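Local coordinates for ESX-5 secretion system protein EccC5 (Mycobacterium tuberculosis, PDB 6J18) that belongs to the membrane complex of the ESX-5 type VII secretion system, which exports EsxN and a number of PE_PGRS and PPE proteins, and contributes this ATP-binding C-terminal ATPase domain, at residues A91-L96 and N264-V269; E203-V208 and H238-R243; H223-F228 and D254-A259. One frame throughout, in Å; residues are numbered along the deposited sequence.

Contact 1. Residues A91-L96 and N264-V269; sequences AENSHL and NAPLLV
N93 lies against CA of A265 and ring carbon CD of P266, and its side chain can be followed atom by atom across the contact. CB starts it with P266 CD at 3.7 Å. With CG anti to the backbone N (chi1 -162°), the amide is carried toward the other segment, and CG meets A265 CA at 3.7 Å. At the tip the two branches part company. OD1 accepts the H95 backbone N-H at 2.9 Å with an N-H...O angle of 149°, which closes an Asx turn and fixes the rotation of the amide. The same oxygen also rests on A265 CA, 3.6 Å off. ND2 stands 3.4 Å from N264 O, but the angle is too poor for a hydrogen bond; ND2 bonds weakly to A263 O instead.

The turned chain then presents H95 O to P266 CD at 3.3 Å, while H95 CB touches the methyl of A265. The imidazole of H95 looks elsewhere, bonded through ND1 to V239 N and through NE2 to V229 O. L96 crosses the proline at about a right angle, with CD1 at 3.4 Å from P266 O and 4.0 Å from its CB.

N264 has positive phi (55°) and is the C-prime residue of the Schellman motif ending helix 255-262, so this contact receives the chain as it leaves that helix. From here 91-96 runs into strand 96-100, which lies between strands 237-244 and 267-269: L96 pairs with V239 and V241 on one flank, while P266 and L268 pair with M97 on the other.

Contact 2. Residues E203-V208 and H238-R243; sequences EIFLIV and HVIVTR
The RecA-like ATPase core of the FtsK/SpoIIIE family has a mainly parallel central region in its mixed sheet, and two of its central strands meet here as the ends of a beta-alpha-beta unit with helix 232-235 between them. The apolar run 203-208 leads directly into D209 and D210, consistent with a Walker B strand.

Five backbone hydrogen bonds join the strands, from H238 N to I204 O (2.8 Å) through to T242 N to V208 O (3.0 Å); the strands run parallel, the directions of the two segments 16° apart. F205, I207, H238 and I240 share one face of the sheet, packed against helix 106-120 through F205, I207 and I240. L206, V208, V239 and V241 occupy the other, where helix 165-180 covers L206. V208 CB meets V241 CG2 at 4.0 Å.

F205 and H238 lie side by side pointing the same way, in an offset stack with centroids 4.7 Å apart and planes inclined at 23°. H238 CD2 stands over the phenyl face toward its rim, and I240 CD1 reaches the ring edge.

The imidazole is held at both nitrogens. ND1 bonds to S94 O, and two acceptors around one ring would probably favour its protonated form. At the far corner H238 NE2 donates to the anti lone pair of E203 OE1 at 3.0 Å, bent to 141° and with the oxygen tilted from the imidazole plane.

Contact 3. Residues H223-F228 and D254-A259; sequences HKAVPF and DPMLRA
D254 OD1 is gripped by two backbone N-H groups, M256 N at 2.9 Å and L257 N at 3.1 Å, and so caps the helix on which V226 of the other segment rests. Both donors come to the anti side of this oxygen but from opposite faces of the carboxylate plane. The bond from L257 is the straighter, with an N-H...O angle of 159° against 131° for M256. Two first-turn N-H groups are thereby satisfied at a helix end whose dipole would probably stabilise the negative carboxylate.

Across the contact there is no hydrogen bond, and the attachment is apolar. V226 spreads its two methyls across the start of the helix, from P255 to A259. CG1, anti to the backbone N (chi1 174°), meets the A259 methyl CB at 3.9 Å. CG2 lies against P255, 4.1 Å from its CB and 3.9 Å from its carbonyl O. That carbonyl is already engaged in the helix, accepting from A259 N, so the valine packs on an oxygen that has its backbone bond.

In the fold, helix 255-262 is the connection from strand 237-244 to the parallel strand 267-269, skipping the intervening strand 96-100; the helix itself packs on strand 237-244. The 223-228 segment belongs to the long loop between strand 203-208 and helix 232-235; its phi and psi values are helical but regular helical bonding is lacking. F228 N nevertheless bonds to A225 O.

M256 closes the inner side. Its chain bends at chi2 and again at chi3, turning the methyl CE back toward the loop, where it meets A225 CB at 3.9 Å and V226 N at 4.1 Å. V229 and V239 also touch this methionine, while M172 of helix 165-180 packs against A225.

In the fold
Contact 2 is the buried core, its centre about 4 Å from that of the chain, whereas contact 3, at about 14 Å, is partly buried near the periphery; contact 1 lies between. Their chemistry follows: regular strand bonds in 203-208 with 238-243, while in the other two, loops pack on a strand's approach (contact 1) or a helix start (contact 3), with no hydrogen bond between the segments. Contacts 1 and 2 belong to the same sheet and are tied together through the imidazoles of H95 and H238. Contact 3 backs onto contact 2, V239 and R243 packing on M256 and L257. Contacts 1 and 3 do not touch, but helix 255-262 runs on to strand 267-269.

Contact 1. Residues A91-L96 and N264-V269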
loop_
_atom_site.group_PDB
_atom_site.type_symbol
_atom_site.label_atom_id
_atom_site.label_comp_id
_atom_site.label_asym_id
_atom_site.label_seq_id
_atom_site.Cartn_x
_atom_site.Cartn_y
_atom_site.Cartn_z
ATOM N N ALA A 91 -9.283 -7.367 -5.587
ATOM C CA ALA A 91 -9.957 -8.651 -5.757
ATOM C C ALA A 91 -8.937 -9.785 -5.674
ATOM O O ALA A 91 -9.246 -10.882 -5.213
ATOM C CB ALA A 91 -10.703 -8.696 -7.080
ATOM N N GLU A 92 -7.718 -9.503 -6.128
ATOM C CA GLU A 92 -6.618 -10.462 -6.076
ATOM C C GLU A 92 -5.880 -10.400 -4.742
ATOM O O GLU A 92 -5.691 -11.421 -4.078
ATOM C CB GLU A 92 -5.627 -10.216 -7.218
ATOM C CG GLU A 92 -5.920 -11.005 -8.480
ATOM C CD GLU A 92 -4.843 -10.839 -9.543
ATOM O OE1 GLU A 92 -3.775 -10.259 -9.238
ATOM O OE2 GLU A 92 -5.064 -11.296 -10.686
ATOM N N ASN A 93 -5.447 -9.201 -4.366
ATOM C CA ASN A 93 -4.693 -9.015 -3.136
ATOM C C ASN A 93 -4.928 -7.634 -2.533
ATOM O O ASN A 93 -5.075 -6.647 -3.254
ATOM C CB ASN A 93 -3.202 -9.231 -3.393
ATOM C CG ASN A 93 -2.424 -9.482 -2.116
ATOM O OD1 ASN A 93 -2.075 -8.551 -1.389
ATOM N ND2 ASN A 93 -2.151 -10.751 -1.836
ATOM N N SER A 94 -4.944 -7.570 -1.206
ATOM C CA SER A 94 -5.264 -6.335 -0.499
ATOM C C SER A 94 -4.057 -5.421 -0.300
ATOM O O SER A 94 -4.206 -4.281 0.140
ATOM C CB SER A 94 -5.882 -6.655 0.866
ATOM O OG SER A 94 -7.074 -7.407 0.734
ATOM N N HIS A 95 -2.866 -5.912 -0.626
ATOM C CA HIS A 95 -1.641 -5.231 -0.208
ATOM C C HIS A 95 -0.673 -4.905 -1.341
ATOM O O HIS A 95 -0.898 -5.266 -2.497
ATOM C CB HIS A 95 -0.917 -6.081 0.836
ATOM C CG HIS A 95 -1.820 -6.640 1.889
ATOM N ND1 HIS A 95 -2.505 -5.841 2.779
ATOM C CD2 HIS A 95 -2.155 -7.916 2.192
ATOM C CE1 HIS A 95 -3.220 -6.602 3.588
ATOM N NE2 HIS A 95 -3.027 -7.865 3.253
ATOM N N LEU A 96 0.408 -4.214 -0.987
ATOM C CA LEU A 96 1.483 -3.912 -1.926
ATOM C C LEU A 96 2.798 -3.650 -1.200
ATOM O O LEU A 96 2.833 -2.933 -0.198
ATOM C CB LEU A 96 1.127 -2.703 -2.795
ATOM C CG LEU A 96 2.256 -2.201 -3.703
ATOM C CD1 LEU A 96 2.648 -3.266 -4.722
ATOM C CD2 LEU A 96 1.881 -0.899 -4.398
ATOM N N ASN A 264 1.307 -13.546 -0.319
ATOM C CA ASN A 264 1.603 -13.378 -1.741
ATOM C C ASN A 264 1.249 -11.989 -2.266
ATOM O O ASN A 264 0.724 -11.848 -3.371
ATOM C CB ASN A 264 0.878 -14.445 -2.566
ATOM C CG ASN A 264 1.446 -15.835 -2.348
ATOM O OD1 ASN A 264 0.719 -16.769 -2.009
ATOM N ND2 ASN A 264 2.752 -15.979 -2.543
ATOM N N ALA A 265 1.538 -10.968 -1.466
ATOM C CA ALA A 265 1.299 -9.588 -1.871
ATOM C C ALA A 265 2.178 -9.220 -3.060
ATOM O O ALA A 265 3.313 -9.688 -3.162
ATOM C CB ALA A 265 1.553 -8.639 -0.707
ATOM N N PRO A 266 1.649 -8.390 -3.972
ATOM C CA PRO A 266 2.430 -7.888 -5.107
ATOM C C PRO A 266 3.680 -7.148 -4.646
ATOM O O PRO A 266 3.615 -6.361 -3.701
ATOM C CB PRO A 266 1.460 -6.935 -5.810
ATOM C CG PRO A 266 0.108 -7.425 -5.426
ATOM C CD PRO A 266 0.247 -7.937 -4.023
ATOM N N LEU A 267 4.804 -7.406 -5.303
ATOM C CA LEU A 267 6.061 -6.768 -4.943
ATOM C C LEU A 267 6.662 -6.025 -6.130
ATOM O O LEU A 267 7.079 -6.639 -7.112
ATOM C CB LEU A 267 7.053 -7.805 -4.413
ATOM C CG LEU A 267 8.477 -7.325 -4.124
ATOM C CD1 LEU A 267 8.494 -6.299 -3.008
ATOM C CD2 LEU A 267 9.360 -8.507 -3.771
ATOM N N LEU A 268 6.697 -4.699 -6.038
ATOM C CA LEU A 268 7.316 -3.889 -7.076
ATOM C C LEU A 268 8.798 -3.714 -6.793
ATOM O O LEU A 268 9.183 -3.038 -5.839
ATOM C CB LEU A 268 6.641 -2.522 -7.185
ATOM C CG LEU A 268 7.163 -1.649 -8.330
ATOM C CD1 LEU A 268 6.771 -2.241 -9.676
ATOM C CD2 LEU A 268 6.668 -0.216 -8.204
ATOM N N VAL A 269 9.631 -4.333 -7.621
ATOM C CA VAL A 269 11.072 -4.175 -7.492
ATOM C C VAL A 269 11.560 -3.120 -8.474
ATOM O O VAL A 269 11.717 -3.389 -9.666
ATOM C CB VAL A 269 11.818 -5.497 -7.740
ATOM C CG1 VAL A 269 13.316 -5.307 -7.531
ATOM C CG2 VAL A 269 11.283 -6.581 -6.818
#

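Contact 2. Residues E203-V208 and H238-R243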
loop_
_atom_site.group_PDB
_atom_site.type_symbol
_atom_site.label_atom_id
_atom_site.label_comp_id
_atom_site.label_asym_id
_atom_site.label_seq_id
_atom_site.Cartn_x
_atom_site.Cartn_y
_atom_site.Cartn_z
ATOM N N GLU A 203 -12.703 1.772 4.815
ATOM C CA GLU A 203 -11.533 0.982 4.450
ATOM C C GLU A 203 -10.309 1.587 5.122
ATOM O O GLU A 203 -10.153 2.806 5.150
ATOM C CB GLU A 203 -11.365 0.932 2.925
ATOM C CG GLU A 203 -12.514 0.223 2.212
ATOM C CD GLU A 203 -12.505 -1.269 2.460
ATOM O OE1 GLU A 203 -11.529 -1.961 2.068
ATOM O OE2 GLU A 203 -13.478 -1.756 3.071
ATOM N N ILE A 204 -9.459 0.738 5.689
ATOM C CA ILE A 204 -8.278 1.206 6.408
ATOM C C ILE A 204 -7.004 0.953 5.611
ATOM O O ILE A 204 -6.677 -0.188 5.288
ATOM C CB ILE A 204 -8.158 0.533 7.791
ATOM C CG1 ILE A 204 -9.303 0.990 8.696
ATOM C CG2 ILE A 204 -6.816 0.859 8.435
ATOM C CD1 ILE A 204 -9.355 0.280 10.027
ATOM N N PHE A 205 -6.294 2.029 5.287
ATOM C CA PHE A 205 -5.019 1.927 4.591
ATOM C C PHE A 205 -3.861 2.195 5.542
ATOM O O PHE A 205 -3.656 3.329 5.976
ATOM C CB PHE A 205 -4.958 2.904 3.413
ATOM C CG PHE A 205 -5.886 2.562 2.281
ATOM C CD1 PHE A 205 -7.217 2.944 2.316
ATOM C CD2 PHE A 205 -5.421 1.867 1.177
ATOM C CE1 PHE A 205 -8.070 2.632 1.269
ATOM C CE2 PHE A 205 -6.267 1.553 0.128
ATOM C CZ PHE A 205 -7.592 1.936 0.174
ATOM N N LEU A 206 -3.113 1.148 5.877
ATOM C CA LEU A 206 -1.885 1.310 6.641
ATOM C C LEU A 206 -0.733 1.543 5.675
ATOM O O LEU A 206 -0.278 0.617 5.004
ATOM C CB LEU A 206 -1.612 0.089 7.521
ATOM C CG LEU A 206 -0.246 0.053 8.216
ATOM C CD1 LEU A 206 -0.044 1.280 9.096
ATOM C CD2 LEU A 206 -0.088 -1.223 9.028
ATOM N N ILE A 207 -0.274 2.787 5.601
ATOM C CA ILE A 207 0.773 3.152 4.658
ATOM C C ILE A 207 2.076 3.459 5.385
ATOM O O ILE A 207 2.139 4.372 6.209
ATOM C CB ILE A 207 0.355 4.361 3.809
ATOM C CG1 ILE A 207 -0.888 4.010 2.987
ATOM C CG2 ILE A 207 1.495 4.793 2.900
ATOM C CD1 ILE A 207 -1.498 5.183 2.264
ATOM N N VAL A 208 3.111 2.684 5.079
ATOM C CA VAL A 208 4.399 2.823 5.748
ATOM C C VAL A 208 5.527 3.101 4.760
ATOM O O VAL A 208 5.830 2.273 3.901
ATOM C CB VAL A 208 4.748 1.556 6.553
ATOM C CG1 VAL A 208 6.052 1.755 7.314
ATOM C CG2 VAL A 208 3.612 1.196 7.501
ATOM N N HIS A 238 -5.799 -2.566 4.187
ATOM C CA HIS A 238 -4.831 -2.534 3.097
ATOM C C HIS A 238 -3.474 -2.079 3.617
ATOM O O HIS A 238 -3.340 -0.968 4.127
ATOM C CB HIS A 238 -5.300 -1.608 1.973
ATOM C CG HIS A 238 -6.647 -1.959 1.425
ATOM N ND1 HIS A 238 -6.842 -2.995 0.537
ATOM C CD2 HIS A 238 -7.866 -1.411 1.638
ATOM C CE1 HIS A 238 -8.125 -3.070 0.227
ATOM N NE2 HIS A 238 -8.768 -2.122 0.883
ATOM N N VAL A 239 -2.473 -2.942 3.492
ATOM C CA VAL A 239 -1.125 -2.609 3.937
ATOM C C VAL A 239 -0.219 -2.310 2.747
ATOM O O VAL A 239 0.015 -3.170 1.899
ATOM C CB VAL A 239 -0.510 -3.742 4.777
ATOM C CG1 VAL A 239 0.869 -3.343 5.269
ATOM C CG2 VAL A 239 -1.418 -4.082 5.953
ATOM N N ILE A 240 0.282 -1.080 2.691
ATOM C CA ILE A 240 1.142 -0.645 1.596
ATOM C C ILE A 240 2.464 -0.123 2.157
ATOM O O ILE A 240 2.495 0.899 2.844
ATOM C CB ILE A 240 0.459 0.440 0.745
ATOM C CG1 ILE A 240 -0.911 -0.050 0.267
ATOM C CG2 ILE A 240 1.324 0.799 -0.447
ATOM C CD1 ILE A 240 -1.715 0.997 -0.469
ATOM N N VAL A 241 3.550 -0.834 1.865
ATOM C CA VAL A 241 4.838 -0.587 2.513
ATOM C C VAL A 241 5.985 -0.443 1.510
ATOM O O VAL A 241 6.016 -1.129 0.489
ATOM C CB VAL A 241 5.178 -1.734 3.503
ATOM C CG1 VAL A 241 6.514 -1.495 4.181
ATOM C CG2 VAL A 241 4.082 -1.883 4.544
ATOM N N THR A 242 6.921 0.458 1.803
ATOM C CA THR A 242 8.146 0.571 1.019
ATOM C C THR A 242 9.379 0.284 1.871
ATOM O O THR A 242 9.374 0.492 3.085
ATOM C CB THR A 242 8.303 1.968 0.388
ATOM O OG1 THR A 242 8.611 2.926 1.409
ATOM C CG2 THR A 242 7.032 2.378 -0.336
ATOM N N ARG A 243 10.436 -0.197 1.223
ATOM C CA ARG A 243 11.711 -0.427 1.894
ATOM C C ARG A 243 12.866 -0.244 0.920
ATOM O O ARG A 243 12.760 -0.611 -0.249
ATOM C CB ARG A 243 11.765 -1.830 2.502
ATOM C CG ARG A 243 12.983 -2.065 3.386
ATOM C CD ARG A 243 13.226 -3.545 3.634
ATOM N NE ARG A 243 14.280 -3.763 4.621
ATOM C CZ ARG A 243 15.582 -3.680 4.363
ATOM N NH1 ARG A 243 16.003 -3.377 3.141
ATOM N NH2 ARG A 243 16.465 -3.896 5.328
#

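Contact 3. Residues H223-F228 and D254-A259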
loop_
_atom_site.group_PDB
_atom_site.type_symbol
_atom_site.label_atom_id
_atom_site.label_comp_id
_atom_site.label_asym_id
_atom_site.label_seq_id
_atom_site.Cartn_x
_atom_site.Cartn_y
_atom_site.Cartn_z
ATOM N N HIS A 223 3.909 -5.402 14.846
ATOM C CA HIS A 223 3.587 -6.799 15.131
ATOM C C HIS A 223 2.111 -7.002 15.473
ATOM O O HIS A 223 1.585 -8.107 15.334
ATOM C CB HIS A 223 4.464 -7.333 16.268
ATOM C CG HIS A 223 4.019 -6.910 17.634
ATOM N ND1 HIS A 223 4.380 -5.706 18.196
ATOM C CD2 HIS A 223 3.249 -7.539 18.553
ATOM C CE1 HIS A 223 3.846 -5.607 19.401
ATOM N NE2 HIS A 223 3.156 -6.706 19.642
ATOM N N LYS A 224 1.442 -5.939 15.911
ATOM C CA LYS A 224 0.036 -6.031 16.295
ATOM C C LYS A 224 -0.909 -6.055 15.092
ATOM O O LYS A 224 -2.078 -6.414 15.223
ATOM C CB LYS A 224 -0.344 -4.875 17.223
ATOM C CG LYS A 224 0.092 -5.064 18.669
ATOM C CD LYS A 224 -0.499 -3.988 19.568
ATOM C CE LYS A 224 -0.071 -4.174 21.016
ATOM N NZ LYS A 224 -0.449 -3.009 21.865
ATOM N N ALA A 225 -0.402 -5.676 13.922
ATOM C CA ALA A 225 -1.218 -5.664 12.710
ATOM C C ALA A 225 -1.039 -6.938 11.896
ATOM O O ALA A 225 -1.856 -7.250 11.030
ATOM C CB ALA A 225 -0.884 -4.457 11.858
ATOM N N VAL A 226 0.038 -7.665 12.178
ATOM C CA VAL A 226 0.356 -8.902 11.466
ATOM C C VAL A 226 -0.791 -9.934 11.419
ATOM O O VAL A 226 -1.042 -10.512 10.360
ATOM C CB VAL A 226 1.614 -9.572 12.074
ATOM C CG1 VAL A 226 1.873 -10.927 11.430
ATOM C CG2 VAL A 226 2.824 -8.661 11.925
ATOM N N PRO A 227 -1.503 -10.163 12.545
ATOM C CA PRO A 227 -2.560 -11.184 12.479
ATOM C C PRO A 227 -3.712 -10.877 11.515
ATOM O O PRO A 227 -4.500 -11.776 11.223
ATOM C CB PRO A 227 -3.088 -11.229 13.919
ATOM C CG PRO A 227 -1.955 -10.758 14.748
ATOM C CD PRO A 227 -1.304 -9.691 13.929
ATOM N N PHE A 228 -3.810 -9.644 11.028
ATOM C CA PHE A 228 -4.930 -9.259 10.173
ATOM C C PHE A 228 -4.582 -9.294 8.688
ATOM O O PHE A 228 -5.458 -9.138 7.837
ATOM C CB PHE A 228 -5.431 -7.863 10.551
ATOM C CG PHE A 228 -5.858 -7.744 11.985
ATOM C CD1 PHE A 228 -7.099 -8.205 12.391
ATOM C CD2 PHE A 228 -5.019 -7.172 12.926
ATOM C CE1 PHE A 228 -7.495 -8.100 13.711
ATOM C CE2 PHE A 228 -5.410 -7.061 14.248
ATOM C CZ PHE A 228 -6.649 -7.526 14.640
ATOM N N ASP A 254 11.629 -9.112 9.386
ATOM C CA ASP A 254 10.509 -8.243 9.730
ATOM C C ASP A 254 9.202 -9.026 9.625
ATOM O O ASP A 254 8.880 -9.558 8.562
ATOM C CB ASP A 254 10.478 -7.014 8.819
ATOM C CG ASP A 254 9.444 -5.992 9.251
ATOM O OD1 ASP A 254 8.242 -6.208 8.988
ATOM O OD2 ASP A 254 9.834 -4.970 9.854
ATOM N N PRO A 255 8.445 -9.100 10.732
ATOM C CA PRO A 255 7.213 -9.898 10.787
ATOM C C PRO A 255 6.134 -9.418 9.817
ATOM O O PRO A 255 5.319 -10.225 9.373
ATOM C CB PRO A 255 6.752 -9.732 12.241
ATOM C CG PRO A 255 7.388 -8.468 12.703
ATOM C CD PRO A 255 8.713 -8.410 12.004
ATOM N N MET A 256 6.132 -8.129 9.490
ATOM C CA MET A 256 5.149 -7.597 8.550
ATOM C C MET A 256 5.507 -7.969 7.115
ATOM O O MET A 256 4.645 -8.387 6.345
ATOM C CB MET A 256 5.030 -6.077 8.690
ATOM C CG MET A 256 4.083 -5.435 7.682
ATOM S SD MET A 256 2.418 -6.136 7.716
ATOM C CE MET A 256 1.788 -5.456 9.248
ATOM N N LEU A 257 6.780 -7.818 6.763
ATOM C CA LEU A 257 7.246 -8.165 5.424
ATOM C C LEU A 257 7.101 -9.659 5.155
ATOM O O LEU A 257 6.790 -10.072 4.037
ATOM C CB LEU A 257 8.704 -7.734 5.233
ATOM C CG LEU A 257 8.983 -6.231 5.296
ATOM C CD1 LEU A 257 10.459 -5.949 5.051
ATOM C CD2 LEU A 257 8.118 -5.482 4.293
ATOM N N ARG A 258 7.328 -10.464 6.188
ATOM C CA ARG A 258 7.165 -11.910 6.091
ATOM C C ARG A 258 5.701 -12.287 5.898
ATOM O O ARG A 258 5.373 -13.161 5.097
ATOM C CB ARG A 258 7.721 -12.591 7.343
ATOM C CG ARG A 258 7.429 -14.082 7.425
ATOM C CD ARG A 258 7.976 -14.730 8.703
ATOM N NE ARG A 258 8.361 -13.768 9.735
ATOM C CZ ARG A 258 9.595 -13.301 9.914
ATOM N NH1 ARG A 258 10.587 -13.725 9.145
ATOM N NH2 ARG A 258 9.838 -12.422 10.877
ATOM N N ALA A 259 4.826 -11.621 6.642
ATOM C CA ALA A 259 3.393 -11.872 6.550
ATOM C C ALA A 259 2.859 -11.467 5.180
ATOM O O ALA A 259 1.984 -12.129 4.624
ATOM C CB ALA A 259 2.649 -11.129 7.650
#